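Putative peptidase M23 (Pseudomonas aeruginosa PAO1, PDB 2HSI) binds a zinc ion and is probably a metalloendopeptidase of the M23 family. Local coordinates at residues Y141-D155 against N263-I277. Residues are numbered along the deposited sequence; the frame is centred on the assembly and turned at random.
Sequences YRRFSPGLPSNLMLD and NVSLNDARVDPAIFI
R142 and R270 share the carboxylate of D268. R142 NE gives D268 OD2 a nearly straight hydrogen bond within a salt bridge (2.9 Å, 169°), arriving from above the carboxylate plane. On its anti side, D268 OD1 receives R270 NH2 at 2.7 Å. K58, on strand 58-64, is a further ionic partner of D268 OD2, which also accepts a bond from a water held by R142 NH2. R270 NH2 donates to S265 OG as well (3.0 Å). With S265 OG and D268 OD1 both in the plane of the R270 guanidinium, the group is held flat against the Y141 ring; R270 CZ lies 3.9 Å from the centroid of that ring in a cation-pi stack. Bends in the R270 chain (chi2 95°, chi3 -86°) bring its guanidinium over that face. Strands 260-266 and 269-271 form a beta-hairpin on the M23 sheet that carries zinc ligand H261, and the end of helix 127-141 packs on it through Y141. A second water accepts from S265 OG and D268 N and donates to Y141 O, 2.8 Å away. N263 OD1 is bonded to H261 NE2, placing N263 in the second shell of the metal. Farther along, L154 N donates to F276 O (2.9 Å), and L154 CD1 rests 3.7 Å from F276 CB.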
loop_
_atom_site.group_PDB
_atom_site.type_symbol
_atom_site.label_atom_id
_atom_site.label_comp_id
_atom_site.label_asym_id
_atom_site.label_seq_id
_atom_site.Cartn_x
_atom_site.Cartn_y
_atom_site.Cartn_z
ATOM N N TYR A 141 -4.092 8.032 -1.779
ATOM C CA TYR A 141 -3.961 6.670 -2.311
ATOM C C TYR A 141 -3.870 6.601 -3.842
ATOM O O TYR A 141 -3.303 5.647 -4.388
ATOM C CB TYR A 141 -5.113 5.804 -1.835
ATOM C CG TYR A 141 -5.058 5.381 -0.384
ATOM C CD1 TYR A 141 -3.923 4.758 0.164
ATOM C CD2 TYR A 141 -6.172 5.552 0.429
ATOM C CE1 TYR A 141 -3.909 4.337 1.501
ATOM C CE2 TYR A 141 -6.170 5.141 1.741
ATOM C CZ TYR A 141 -5.046 4.538 2.279
ATOM O OH TYR A 141 -5.094 4.157 3.597
ATOM N N ARG A 142 -4.417 7.615 -4.519
ATOM C CA ARG A 142 -4.422 7.681 -5.977
ATOM C C ARG A 142 -3.192 8.372 -6.561
ATOM O O ARG A 142 -3.053 8.445 -7.775
ATOM C CB ARG A 142 -5.695 8.363 -6.481
ATOM C CG ARG A 142 -6.907 7.474 -6.336
ATOM C CD ARG A 142 -8.209 8.228 -6.461
ATOM N NE ARG A 142 -9.320 7.329 -6.171
ATOM C CZ ARG A 142 -10.605 7.669 -6.207
ATOM N NH1 ARG A 142 -10.970 8.910 -6.505
ATOM N NH2 ARG A 142 -11.529 6.764 -5.923
ATOM N N ARG A 143 -2.302 8.866 -5.701
ATOM C CA ARG A 143 -1.024 9.405 -6.170
ATOM C C ARG A 143 -0.186 8.325 -6.885
ATOM O O ARG A 143 -0.051 7.200 -6.390
ATOM C CB ARG A 143 -0.231 10.018 -5.022
ATOM C CG ARG A 143 0.933 10.880 -5.493
ATOM C CD ARG A 143 2.048 10.827 -4.485
ATOM N NE ARG A 143 3.210 11.654 -4.823
ATOM C CZ ARG A 143 3.316 12.956 -4.557
ATOM N NH1 ARG A 143 2.322 13.613 -3.963
ATOM N NH2 ARG A 143 4.426 13.606 -4.885
ATOM N N PHE A 144 0.320 8.659 -8.067
ATOM C CA PHE A 144 1.154 7.737 -8.831
ATOM C C PHE A 144 2.444 8.444 -9.257
ATOM O O PHE A 144 2.543 8.972 -10.357
ATOM C CB PHE A 144 0.386 7.168 -10.043
ATOM C CG PHE A 144 1.061 5.978 -10.691
ATOM C CD1 PHE A 144 0.885 4.691 -10.179
ATOM C CD2 PHE A 144 1.882 6.145 -11.801
ATOM C CE1 PHE A 144 1.523 3.586 -10.791
ATOM C CE2 PHE A 144 2.528 5.063 -12.399
ATOM C CZ PHE A 144 2.347 3.787 -11.892
ATOM N N SER A 145 3.433 8.436 -8.372
ATOM C CA SER A 145 4.712 9.080 -8.645
ATOM C C SER A 145 5.599 8.112 -9.453
ATOM O O SER A 145 5.379 6.907 -9.392
ATOM C CB SER A 145 5.368 9.496 -7.323
ATOM O OG SER A 145 5.677 8.360 -6.533
ATOM N N PRO A 146 6.581 8.632 -10.231
ATOM C CA PRO A 146 7.338 7.763 -11.170
ATOM C C PRO A 146 8.381 6.783 -10.627
ATOM O O PRO A 146 8.798 5.864 -11.347
ATOM C CB PRO A 146 8.011 8.772 -12.106
ATOM C CG PRO A 146 8.157 10.002 -11.296
ATOM C CD PRO A 146 6.982 10.047 -10.355
ATOM N N GLY A 147 8.822 6.981 -9.389
ATOM C CA GLY A 147 9.945 6.222 -8.855
ATOM C C GLY A 147 9.679 4.771 -8.495
ATOM O O GLY A 147 8.556 4.380 -8.163
ATOM N N LEU A 148 10.737 3.975 -8.550
ATOM C CA LEU A 148 10.686 2.563 -8.192
ATOM C C LEU A 148 10.891 2.417 -6.687
ATOM O O LEU A 148 11.794 3.049 -6.121
ATOM C CB LEU A 148 11.765 1.774 -8.954
ATOM C CG LEU A 148 11.690 1.712 -10.497
ATOM C CD1 LEU A 148 13.043 1.351 -11.112
ATOM C CD2 LEU A 148 10.617 0.751 -10.987
ATOM N N PRO A 149 10.052 1.587 -6.034
ATOM C CA PRO A 149 10.211 1.223 -4.639
ATOM C C PRO A 149 11.600 0.681 -4.304
ATOM O O PRO A 149 12.208 -0.075 -5.092
ATOM C CB PRO A 149 9.161 0.134 -4.444
ATOM C CG PRO A 149 8.090 0.514 -5.400
ATOM C CD PRO A 149 8.861 0.947 -6.613
ATOM N N SER A 150 12.085 1.083 -3.137
ATOM C CA SER A 150 13.395 0.649 -2.636
ATOM C C SER A 150 13.426 -0.856 -2.379
ATOM O O SER A 150 14.427 -1.520 -2.643
ATOM C CB SER A 150 13.770 1.424 -1.364
ATOM O OG SER A 150 13.078 0.940 -0.211
ATOM N N ASN A 151 12.311 -1.381 -1.875
ATOM C CA ASN A 151 12.144 -2.810 -1.619
ATOM C C ASN A 151 10.681 -3.179 -1.703
ATOM O O ASN A 151 9.815 -2.409 -1.259
ATOM C CB ASN A 151 12.712 -3.209 -0.245
ATOM C CG ASN A 151 12.296 -2.257 0.872
ATOM O OD1 ASN A 151 12.602 -1.063 0.833
ATOM N ND2 ASN A 151 11.633 -2.784 1.883
ATOM N N LEU A 152 10.396 -4.343 -2.282
ATOM C CA LEU A 152 9.016 -4.800 -2.397
ATOM C C LEU A 152 8.642 -5.689 -1.231
ATOM O O LEU A 152 7.486 -5.702 -0.808
ATOM C CB LEU A 152 8.766 -5.516 -3.726
ATOM C CG LEU A 152 8.960 -4.758 -5.041
ATOM C CD1 LEU A 152 8.624 -5.693 -6.204
ATOM C CD2 LEU A 152 8.129 -3.487 -5.112
ATOM N N MET A 153 9.620 -6.430 -0.713
ATOM C CA MET A 153 9.446 -7.106 0.564
ATOM C C MET A 153 9.657 -6.065 1.649
ATOM O O MET A 153 10.737 -5.464 1.752
ATOM C CB MET A 153 10.409 -8.280 0.744
ATOM C CG MET A 153 10.135 -9.081 2.022
ATOM S SD MET A 153 11.159 -10.546 2.288
ATOM C CE MET A 153 10.307 -11.300 3.679
ATOM N N LEU A 154 8.622 -5.859 2.453
ATOM C CA LEU A 154 8.587 -4.770 3.425
ATOM C C LEU A 154 8.989 -5.227 4.815
ATOM O O LEU A 154 8.747 -6.376 5.195
ATOM C CB LEU A 154 7.179 -4.165 3.473
ATOM C CG LEU A 154 6.619 -3.572 2.181
ATOM C CD1 LEU A 154 5.221 -3.006 2.396
ATOM C CD2 LEU A 154 7.555 -2.515 1.629
ATOM N N ASP A 155 9.611 -4.323 5.568
ATOM C CA ASP A 155 9.861 -4.570 6.976
ATOM C C ASP A 155 8.576 -4.350 7.741
ATOM O O ASP A 155 7.752 -3.525 7.352
ATOM C CB ASP A 155 10.907 -3.608 7.532
ATOM C CG ASP A 155 12.276 -3.805 6.929
ATOM O OD1 ASP A 155 12.565 -4.893 6.385
ATOM O OD2 ASP A 155 13.073 -2.854 7.017
ATOM N N ASN A 263 -2.028 0.315 6.744
ATOM C CA ASN A 263 -2.600 0.021 5.421
ATOM C C ASN A 263 -1.510 -0.046 4.380
ATOM O O ASN A 263 -0.572 0.743 4.435
ATOM C CB ASN A 263 -3.584 1.113 4.987
ATOM C CG ASN A 263 -4.872 1.095 5.779
ATOM O OD1 ASN A 263 -5.366 0.035 6.151
ATOM N ND2 ASN A 263 -5.425 2.271 6.038
ATOM N N VAL A 264 -1.643 -0.977 3.431
ATOM C CA VAL A 264 -0.803 -0.997 2.228
ATOM C C VAL A 264 -1.716 -0.908 1.015
ATOM O O VAL A 264 -2.687 -1.656 0.906
ATOM C CB VAL A 264 0.091 -2.258 2.126
ATOM C CG1 VAL A 264 0.779 -2.338 0.743
ATOM C CG2 VAL A 264 1.146 -2.263 3.218
ATOM N N SER A 265 -1.406 0.022 0.119
ATOM C CA SER A 265 -2.182 0.216 -1.087
ATOM C C SER A 265 -1.304 0.016 -2.323
ATOM O O SER A 265 -0.111 0.335 -2.318
ATOM C CB SER A 265 -2.817 1.603 -1.076
ATOM O OG SER A 265 -3.744 1.806 -2.139
ATOM N N LEU A 266 -1.916 -0.528 -3.367
ATOM C CA LEU A 266 -1.317 -0.649 -4.696
ATOM C C LEU A 266 -2.425 -0.334 -5.675
ATOM O O LEU A 266 -3.533 -0.861 -5.539
ATOM C CB LEU A 266 -0.828 -2.077 -4.964
ATOM C CG LEU A 266 0.511 -2.568 -4.407
ATOM C CD1 LEU A 266 0.538 -4.091 -4.444
ATOM C CD2 LEU A 266 1.673 -1.999 -5.209
ATOM N N ASN A 267 -2.130 0.517 -6.654
ATOM C CA ASN A 267 -3.108 0.975 -7.657
ATOM C C ASN A 267 -4.487 1.315 -7.084
ATOM O O ASN A 267 -5.510 0.885 -7.615
ATOM C CB ASN A 267 -3.226 0.013 -8.869
ATOM C CG ASN A 267 -3.436 -1.447 -8.474
ATOM O OD1 ASN A 267 -2.476 -2.199 -8.327
ATOM N ND2 ASN A 267 -4.692 -1.842 -8.263
ATOM N N ASP A 268 -4.487 2.078 -5.986
ATOM C CA ASP A 268 -5.712 2.458 -5.265
ATOM C C ASP A 268 -6.562 1.263 -4.801
ATOM O O ASP A 268 -7.803 1.311 -4.826
ATOM C CB ASP A 268 -6.538 3.469 -6.071
ATOM C CG ASP A 268 -7.603 4.182 -5.233
ATOM O OD1 ASP A 268 -7.408 4.352 -4.011
ATOM O OD2 ASP A 268 -8.638 4.573 -5.819
ATOM N N ALA A 269 -5.881 0.192 -4.388
ATOM C CA ALA A 269 -6.526 -0.961 -3.792
ATOM C C ALA A 269 -5.811 -1.307 -2.494
ATOM O O ALA A 269 -4.603 -1.594 -2.504
ATOM C CB ALA A 269 -6.495 -2.142 -4.754
ATOM N N ARG A 270 -6.543 -1.270 -1.378
ATOM C CA ARG A 270 -5.997 -1.740 -0.097
ATOM C C ARG A 270 -5.847 -3.249 -0.106
ATOM O O ARG A 270 -6.797 -3.994 -0.393
ATOM C CB ARG A 270 -6.839 -1.300 1.113
ATOM C CG ARG A 270 -6.394 0.012 1.762
ATOM C CD ARG A 270 -7.181 1.182 1.223
ATOM N NE ARG A 270 -6.580 1.696 0.013
ATOM C CZ ARG A 270 -7.226 2.318 -0.968
ATOM N NH1 ARG A 270 -8.535 2.528 -0.932
ATOM N NH2 ARG A 270 -6.544 2.733 -2.008
ATOM N N VAL A 271 -4.631 -3.688 0.196
ATOM C CA VAL A 271 -4.290 -5.094 0.165
ATOM C C VAL A 271 -3.688 -5.522 1.496
ATOM O O VAL A 271 -3.369 -4.679 2.343
ATOM C CB VAL A 271 -3.357 -5.451 -1.034
ATOM C CG1 VAL A 271 -4.048 -5.143 -2.365
ATOM C CG2 VAL A 271 -1.996 -4.743 -0.919
ATOM N N ASP A 272 -3.576 -6.833 1.680
ATOM C CA ASP A 272 -3.109 -7.439 2.919
ATOM C C ASP A 272 -1.620 -7.180 3.142
ATOM O O ASP A 272 -0.773 -7.735 2.427
ATOM C CB ASP A 272 -3.392 -8.946 2.875
ATOM C CG ASP A 272 -3.098 -9.656 4.188
ATOM O OD1 ASP A 272 -2.672 -9.019 5.177
ATOM O OD2 ASP A 272 -3.310 -10.884 4.227
ATOM N N PRO A 273 -1.289 -6.353 4.151
ATOM C CA PRO A 273 0.110 -6.046 4.425
ATOM C C PRO A 273 0.942 -7.270 4.814
ATOM O O PRO A 273 2.156 -7.242 4.638
ATOM C CB PRO A 273 0.020 -5.057 5.595
ATOM C CG PRO A 273 -1.335 -4.449 5.442
ATOM C CD PRO A 273 -2.173 -5.634 5.084
ATOM N N ALA A 274 0.287 -8.333 5.301
ATOM C CA ALA A 274 0.969 -9.582 5.676
ATOM C C ALA A 274 1.682 -10.261 4.492
ATOM O O ALA A 274 2.699 -10.909 4.682
ATOM C CB ALA A 274 0.007 -10.556 6.357
ATOM N N ILE A 275 1.148 -10.085 3.282
ATOM C CA ILE A 275 1.771 -10.597 2.046
ATOM C C ILE A 275 3.209 -10.073 1.900
ATOM O O ILE A 275 4.145 -10.834 1.624
ATOM C CB ILE A 275 0.909 -10.219 0.803
ATOM C CG1 ILE A 275 -0.452 -10.925 0.859
ATOM C CG2 ILE A 275 1.640 -10.520 -0.539
ATOM C CD1 ILE A 275 -1.444 -10.429 -0.162
ATOM N N PHE A 276 3.377 -8.777 2.156
ATOM C CA PHE A 276 4.645 -8.080 1.971
ATOM C C PHE A 276 5.696 -8.374 3.040
ATOM O O PHE A 276 6.887 -8.174 2.809
ATOM C CB PHE A 276 4.386 -6.570 1.882
ATOM C CG PHE A 276 3.503 -6.188 0.734
ATOM C CD1 PHE A 276 4.054 -5.882 -0.506
ATOM C CD2 PHE A 276 2.119 -6.167 0.882
ATOM C CE1 PHE A 276 3.245 -5.547 -1.577
ATOM C CE2 PHE A 276 1.307 -5.844 -0.186
ATOM C CZ PHE A 276 1.872 -5.528 -1.417
ATOM N N ILE A 277 5.258 -8.827 4.208
ATOM C CA ILE A 277 6.194 -9.168 5.285
ATOM C C ILE A 277 6.450 -10.682 5.355
ATOM O O ILE A 277 7.249 -11.148 6.166
ATOM C CB ILE A 277 5.749 -8.574 6.671
ATOM C CG1 ILE A 277 4.407 -9.162 7.130
ATOM C CG2 ILE A 277 5.699 -7.027 6.610
ATOM C CD1 ILE A 277 3.943 -8.680 8.507
HETATM O O HOH W 1 -2.337 3.029 -4.085
HETATM O O HOH W 2 -10.976 4.382 -3.899
#